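Local coordinates for putative hemin storage protein (PDB 6AU1) that cleaves deacetylated poly-beta-1,6-N-acetylglucosamine through its glycoside hydrolase domain, the part present here, and so can disrupt bacterial biofilms, at residues A177-W182 / Q199-G204; L130-P135 / I206-D211. All blocks are in the same frame, centred on the assembly; numbering follows the deposited sequence.

Interaction 1. Residues A177-W182 / Q199-G204; sequences ATYQGW and QQWSKG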
loop_
_atom_site.group_PDB
_atom_site.type_symbol
_atom_site.label_atom_id
_atom_site.label_comp_id
_atom_site.label_asym_id
_atom_site.label_seq_id
_atom_site.Cartn_x
_atom_site.Cartn_y
_atom_site.Cartn_z
ATOM N N ALA A 177 -17.883 -15.343 13.503
ATOM C CA ALA A 177 -17.682 -15.599 14.929
ATOM C C ALA A 177 -17.051 -14.390 15.606
ATOM O O ALA A 177 -17.364 -14.081 16.760
ATOM C CB ALA A 177 -16.824 -16.841 15.139
ATOM N N THR A 178 -16.173 -13.700 14.883
ATOM C CA THR A 178 -15.538 -12.497 15.412
ATOM C C THR A 178 -16.559 -11.365 15.592
ATOM O O THR A 178 -16.528 -10.657 16.599
ATOM C CB THR A 178 -14.385 -12.022 14.504
ATOM O OG1 THR A 178 -13.412 -13.071 14.383
ATOM C CG2 THR A 178 -13.721 -10.786 15.084
ATOM N N TYR A 179 -17.462 -11.200 14.623
ATOM C CA TYR A 179 -18.496 -10.169 14.721
ATOM C C TYR A 179 -19.399 -10.433 15.918
ATOM O O TYR A 179 -19.853 -9.499 16.572
ATOM C CB TYR A 179 -19.346 -10.095 13.444
ATOM C CG TYR A 179 -18.547 -9.991 12.166
ATOM C CD1 TYR A 179 -17.312 -9.348 12.135
ATOM C CD2 TYR A 179 -19.026 -10.549 10.987
ATOM C CE1 TYR A 179 -16.571 -9.267 10.948
ATOM C CE2 TYR A 179 -18.300 -10.475 9.805
ATOM C CZ TYR A 179 -17.083 -9.834 9.788
ATOM O OH TYR A 179 -16.385 -9.778 8.600
ATOM N N GLN A 180 -19.652 -11.707 16.196
ATOM C CA GLN A 180 -20.487 -12.090 17.334
ATOM C C GLN A 180 -19.807 -11.615 18.612
ATOM O O GLN A 180 -20.457 -11.110 19.536
ATOM C CB GLN A 180 -20.711 -13.603 17.337
ATOM C CG GLN A 180 -21.700 -14.113 18.369
ATOM C CD GLN A 180 -22.065 -15.569 18.127
ATOM O OE1 GLN A 180 -21.237 -16.362 17.679
ATOM N NE2 GLN A 180 -23.311 -15.921 18.407
ATOM N N GLY A 181 -18.485 -11.754 18.636
ATOM C CA GLY A 181 -17.672 -11.239 19.719
ATOM C C GLY A 181 -17.778 -9.736 19.911
ATOM O O GLY A 181 -17.566 -9.242 21.018
ATOM N N TRP A 182 -18.112 -9.006 18.849
ATOM C CA TRP A 182 -18.265 -7.556 18.943
ATOM C C TRP A 182 -19.667 -7.166 19.396
ATOM O O TRP A 182 -19.967 -5.983 19.525
ATOM C CB TRP A 182 -17.994 -6.867 17.599
ATOM C CG TRP A 182 -16.645 -7.109 16.975
ATOM C CD1 TRP A 182 -15.531 -7.623 17.572
ATOM C CD2 TRP A 182 -16.284 -6.833 15.617
ATOM N NE1 TRP A 182 -14.491 -7.687 16.663
ATOM C CE2 TRP A 182 -14.930 -7.210 15.454
ATOM C CE3 TRP A 182 -16.974 -6.301 14.522
ATOM C CZ2 TRP A 182 -14.254 -7.069 14.243
ATOM C CZ3 TRP A 182 -16.307 -6.170 13.316
ATOM C CH2 TRP A 182 -14.957 -6.554 13.183
ATOM N N GLN A 199 -23.284 0.502 10.580
ATOM C CA GLN A 199 -22.261 1.492 10.920
ATOM C C GLN A 199 -21.228 0.922 11.893
ATOM O O GLN A 199 -20.022 1.117 11.720
ATOM C CB GLN A 199 -22.918 2.746 11.515
ATOM C CG GLN A 199 -21.995 3.613 12.358
ATOM C CD GLN A 199 -20.980 4.369 11.526
ATOM O OE1 GLN A 199 -21.111 4.470 10.306
ATOM N NE2 GLN A 199 -19.955 4.906 12.186
ATOM N N GLN A 200 -21.700 0.219 12.915
ATOM C CA GLN A 200 -20.806 -0.369 13.912
ATOM C C GLN A 200 -19.919 -1.424 13.282
ATOM O O GLN A 200 -18.729 -1.541 13.606
ATOM C CB GLN A 200 -21.615 -0.982 15.059
ATOM C CG GLN A 200 -22.299 0.052 15.931
ATOM C CD GLN A 200 -23.278 -0.578 16.897
ATOM O OE1 GLN A 200 -23.512 -1.787 16.856
ATOM N NE2 GLN A 200 -23.852 0.234 17.775
ATOM N N TRP A 201 -20.508 -2.193 12.375
ATOM C CA TRP A 201 -19.791 -3.248 11.674
ATOM C C TRP A 201 -18.700 -2.670 10.775
ATOM O O TRP A 201 -17.557 -3.160 10.775
ATOM C CB TRP A 201 -20.779 -4.090 10.863
ATOM C CG TRP A 201 -20.178 -5.306 10.198
ATOM C CD1 TRP A 201 -19.407 -6.267 10.784
ATOM C CD2 TRP A 201 -20.352 -5.706 8.832
ATOM N NE1 TRP A 201 -19.067 -7.229 9.856
ATOM C CE2 TRP A 201 -19.640 -6.908 8.654
ATOM C CE3 TRP A 201 -21.048 -5.162 7.745
ATOM C CZ2 TRP A 201 -19.591 -7.577 7.427
ATOM C CZ3 TRP A 201 -20.991 -5.821 6.519
ATOM C CH2 TRP A 201 -20.275 -7.018 6.374
ATOM N N SER A 202 -19.044 -1.629 10.017
ATOM C CA SER A 202 -18.067 -0.943 9.173
ATOM C C SER A 202 -16.875 -0.449 9.994
ATOM O O SER A 202 -15.724 -0.726 9.650
ATOM C CB SER A 202 -18.710 0.230 8.430
ATOM O OG SER A 202 -17.731 0.980 7.724
ATOM N N LYS A 203 -17.150 0.262 11.085
ATOM C CA LYS A 203 -16.082 0.796 11.933
ATOM C C LYS A 203 -15.268 -0.324 12.574
ATOM O O LYS A 203 -14.047 -0.214 12.711
ATOM C CB LYS A 203 -16.659 1.713 13.009
ATOM C CG LYS A 203 -17.088 3.069 12.470
ATOM C CD LYS A 203 -15.886 3.817 11.898
ATOM C CE LYS A 203 -16.252 5.227 11.461
ATOM N NZ LYS A 203 -15.053 5.989 10.999
ATOM N N GLY A 204 -15.946 -1.406 12.952
ATOM C CA GLY A 204 -15.283 -2.555 13.540
ATOM C C GLY A 204 -14.284 -3.199 12.590
ATOM O O GLY A 204 -13.167 -3.560 12.990
#
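Different first torsions bring Tyr179 and Trp201 together: Trp201 sends CG away from its own backbone N (chi1 -174°), whereas Tyr179 holds CG beside the backbone N (chi1 -51°), so that the indole reaches across from helix 195-223 and meets the phenol ring over one face. The pair is T-shaped, with planes at 83° and the Tyr179 ring centroid 4.3 Å from that of the five-membered ring of Trp201. The indole N leads the approach; Trp201 NE1 sits over the middle of the ring, 3.3 Å from Tyr179 CZ, a placement consistent with the polar N-H edge facing the pi cloud. At the far end of the phenol, Tyr179 OH is hydrogen-bonded to Asp170 O, which helps fix the ring that receives the indole.

Trp182 packs its six-membered ring on the backbone of Gly204. The CH-pi contact from Gly204 CA is off-centre, 4.2 Å from that ring's centroid, and Trp182 CH2 comes within 3.5 Å of Gly204 C. Without a side chain at Gly204, the indole can lie directly against the helix backbone. Trp182 CZ3 also touches Trp201 CD1 at 4.0 Å, joining the two indoles. The contact thus packs the C-terminal part of helix 173-181 against the N-terminal part of helix 195-223, while helix 188-193, through Ile188, Ile191 and Arg192, packs on Trp201.

Interaction 2. Residues L130-P135 / I206-D211; sequences LSPFHP and IRYLID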
loop_
_atom_site.group_PDB
_atom_site.type_symbol
_atom_site.label_atom_id
_atom_site.label_comp_id
_atom_site.label_asym_id
_atom_site.label_seq_id
_atom_site.Cartn_x
_atom_site.Cartn_y
_atom_site.Cartn_z
ATOM N N LEU A 130 -6.172 -13.297 1.907
ATOM C CA LEU A 130 -6.366 -14.227 3.012
ATOM C C LEU A 130 -7.271 -13.567 4.049
ATOM O O LEU A 130 -7.263 -12.341 4.201
ATOM C CB LEU A 130 -5.023 -14.626 3.638
ATOM C CG LEU A 130 -4.139 -15.504 2.748
ATOM C CD1 LEU A 130 -2.771 -15.689 3.392
ATOM C CD2 LEU A 130 -4.827 -16.849 2.532
ATOM N N SER A 131 -8.062 -14.371 4.754
ATOM C CA SER A 131 -8.900 -13.852 5.832
ATOM C C SER A 131 -8.112 -13.607 7.112
ATOM O O SER A 131 -7.615 -14.550 7.726
ATOM C CB SER A 131 -10.042 -14.816 6.141
ATOM O OG SER A 131 -10.811 -14.316 7.227
ATOM N N PRO A 132 -8.013 -12.342 7.544
ATOM C CA PRO A 132 -7.273 -12.090 8.786
ATOM C C PRO A 132 -8.057 -12.544 10.021
ATOM O O PRO A 132 -7.539 -12.459 11.130
ATOM C CB PRO A 132 -7.081 -10.569 8.777
ATOM C CG PRO A 132 -8.295 -10.067 8.043
ATOM C CD PRO A 132 -8.576 -11.105 6.971
ATOM N N PHE A 133 -9.286 -13.022 9.820
ATOM C CA PHE A 133 -10.073 -13.605 10.906
ATOM C C PHE A 133 -9.766 -15.090 11.139
ATOM O O PHE A 133 -10.139 -15.648 12.172
ATOM C CB PHE A 133 -11.573 -13.423 10.619
ATOM C CG PHE A 133 -11.987 -11.985 10.484
ATOM C CD1 PHE A 133 -12.296 -11.230 11.611
ATOM C CD2 PHE A 133 -12.051 -11.381 9.240
ATOM C CE1 PHE A 133 -12.674 -9.897 11.499
ATOM C CE2 PHE A 133 -12.428 -10.051 9.116
ATOM C CZ PHE A 133 -12.735 -9.308 10.248
ATOM N N HIS A 134 -9.097 -15.732 10.182
ATOM C CA HIS A 134 -8.744 -17.145 10.313
ATOM C C HIS A 134 -7.382 -17.281 10.992
ATOM O O HIS A 134 -6.405 -16.689 10.543
ATOM C CB HIS A 134 -8.716 -17.828 8.945
ATOM C CG HIS A 134 -8.753 -19.323 9.022
ATOM N ND1 HIS A 134 -7.679 -20.076 9.449
ATOM C CD2 HIS A 134 -9.741 -20.205 8.734
ATOM C CE1 HIS A 134 -8.004 -21.356 9.420
ATOM N NE2 HIS A 134 -9.250 -21.462 8.993
ATOM N N PRO A 135 -7.319 -18.046 12.092
ATOM C CA PRO A 135 -6.074 -18.165 12.860
ATOM C C PRO A 135 -4.887 -18.692 12.049
ATOM O O PRO A 135 -3.759 -18.271 12.323
ATOM C CB PRO A 135 -6.438 -19.144 13.984
ATOM C CG PRO A 135 -7.718 -19.799 13.548
ATOM C CD PRO A 135 -8.428 -18.784 12.720
ATOM N N ILE A 206 -12.819 -1.753 10.028
ATOM C CA ILE A 206 -11.730 -0.791 9.836
ATOM C C ILE A 206 -10.706 -0.936 10.952
ATOM O O ILE A 206 -9.499 -1.033 10.686
ATOM C CB ILE A 206 -12.256 0.655 9.775
ATOM C CG1 ILE A 206 -12.998 0.875 8.447
ATOM C CG2 ILE A 206 -11.115 1.690 9.976
ATOM C CD1 ILE A 206 -13.967 2.096 8.446
ATOM N N ARG A 207 -11.183 -1.001 12.190
ATOM C CA ARG A 207 -10.284 -1.117 13.334
ATOM C C ARG A 207 -9.607 -2.485 13.376
ATOM O O ARG A 207 -8.443 -2.591 13.782
ATOM C CB ARG A 207 -11.041 -0.845 14.633
ATOM C CG ARG A 207 -11.387 0.621 14.789
ATOM C CD ARG A 207 -11.957 0.935 16.162
ATOM N NE ARG A 207 -12.438 2.312 16.244
ATOM C CZ ARG A 207 -13.721 2.658 16.206
ATOM N NH1 ARG A 207 -14.657 1.724 16.098
ATOM N NH2 ARG A 207 -14.068 3.936 16.285
ATOM N N TYR A 208 -10.321 -3.529 12.954
ATOM C CA TYR A 208 -9.732 -4.866 12.947
ATOM C C TYR A 208 -8.522 -4.935 12.006
ATOM O O TYR A 208 -7.466 -5.470 12.379
ATOM C CB TYR A 208 -10.767 -5.924 12.548
ATOM C CG TYR A 208 -10.273 -7.340 12.752
ATOM C CD1 TYR A 208 -10.439 -7.984 13.970
ATOM C CD2 TYR A 208 -9.622 -8.025 11.726
ATOM C CE1 TYR A 208 -9.991 -9.271 14.163
ATOM C CE2 TYR A 208 -9.164 -9.309 11.910
ATOM C CZ TYR A 208 -9.348 -9.930 13.130
ATOM O OH TYR A 208 -8.898 -11.220 13.327
ATOM N N LEU A 209 -8.676 -4.414 10.790
ATOM C CA LEU A 209 -7.556 -4.400 9.839
ATOM C C LEU A 209 -6.405 -3.558 10.363
ATOM O O LEU A 209 -5.235 -3.938 10.227
ATOM C CB LEU A 209 -7.998 -3.878 8.466
ATOM C CG LEU A 209 -8.944 -4.794 7.686
ATOM C CD1 LEU A 209 -9.372 -4.113 6.369
ATOM C CD2 LEU A 209 -8.286 -6.155 7.419
ATOM N N ILE A 210 -6.721 -2.410 10.965
ATOM C CA ILE A 210 -5.659 -1.576 11.525
ATOM C C ILE A 210 -4.912 -2.318 12.634
ATOM O O ILE A 210 -3.675 -2.316 12.668
ATOM C CB ILE A 210 -6.205 -0.253 12.067
ATOM C CG1 ILE A 210 -6.691 0.630 10.907
ATOM C CG2 ILE A 210 -5.140 0.468 12.893
ATOM C CD1 ILE A 210 -7.484 1.889 11.350
ATOM N N ASP A 211 -5.663 -2.955 13.531
ATOM C CA ASP A 211 -5.055 -3.692 14.634
ATOM C C ASP A 211 -4.172 -4.808 14.096
ATOM O O ASP A 211 -3.095 -5.073 14.647
ATOM C CB ASP A 211 -6.123 -4.256 15.574
ATOM C CG ASP A 211 -6.752 -3.187 16.439
ATOM O OD1 ASP A 211 -6.181 -2.073 16.512
ATOM O OD2 ASP A 211 -7.809 -3.459 17.051
#
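Phe133 overlaps the ring of Tyr208 in an offset stack, with planes only 15° apart and centroids 4.1 Å from each other. Phe133 belongs to a type I beta turn, Ser131 to His134, that leads into helix 135-151 of this TIM-barrel glycoside hydrolase domain; Tyr208 projects from helix 195-223. The rings are displaced so that Phe133 CE1 lies over the centre of the Tyr208 ring, whereas Tyr208 CE2 lies nearer the rim of Phe133. The first torsion of Tyr208 turns CG away from the backbone N, which carries the ring out to the turn and lets its hydroxyl reach the backbone there.

Pro132 packs through CB and CG on Tyr208 CE2, and its CG also meets Leu209 CD2, 4.0 Å away. The turn itself is braced by the His134 N to Ser131 O bond and by an ST turn in which Ser131 OG accepts from Phe133 N at 3.3 Å; Asp170 OD2 is a further partner of that hydroxyl. Across the contact, Tyr208 OH donates to Pro132 O at 2.9 Å, with a C=O...donor angle of 122° and the donor 41° out of the carbonyl plane.

How the interactions relate
Both interactions draw on helix 195-223, with 199-204 ending just upstream of 206-211, separated from it by a single residue, and their centres lie 11 Å apart. Helix 173-181 and the turn at 130-135 pack on successive parts of one helix, and they also touch each other. Four approaches document the continuity: Thr178 OG1 to Phe133 CD1 at 3.5 Å, Tyr179 CE1 to Phe133 CZ at 3.9 Å, Trp182 CZ2 to Tyr208 CD1 at 3.9 Å and Thr178 CG2 to Tyr208 CE1 at 4.1 Å. Phe133 and Tyr179 pair edge-to-face, linking the stack of interaction 2 with the T-shaped pair of interaction 1 in one aromatic cluster. Asp170 is a common partner of both contacts.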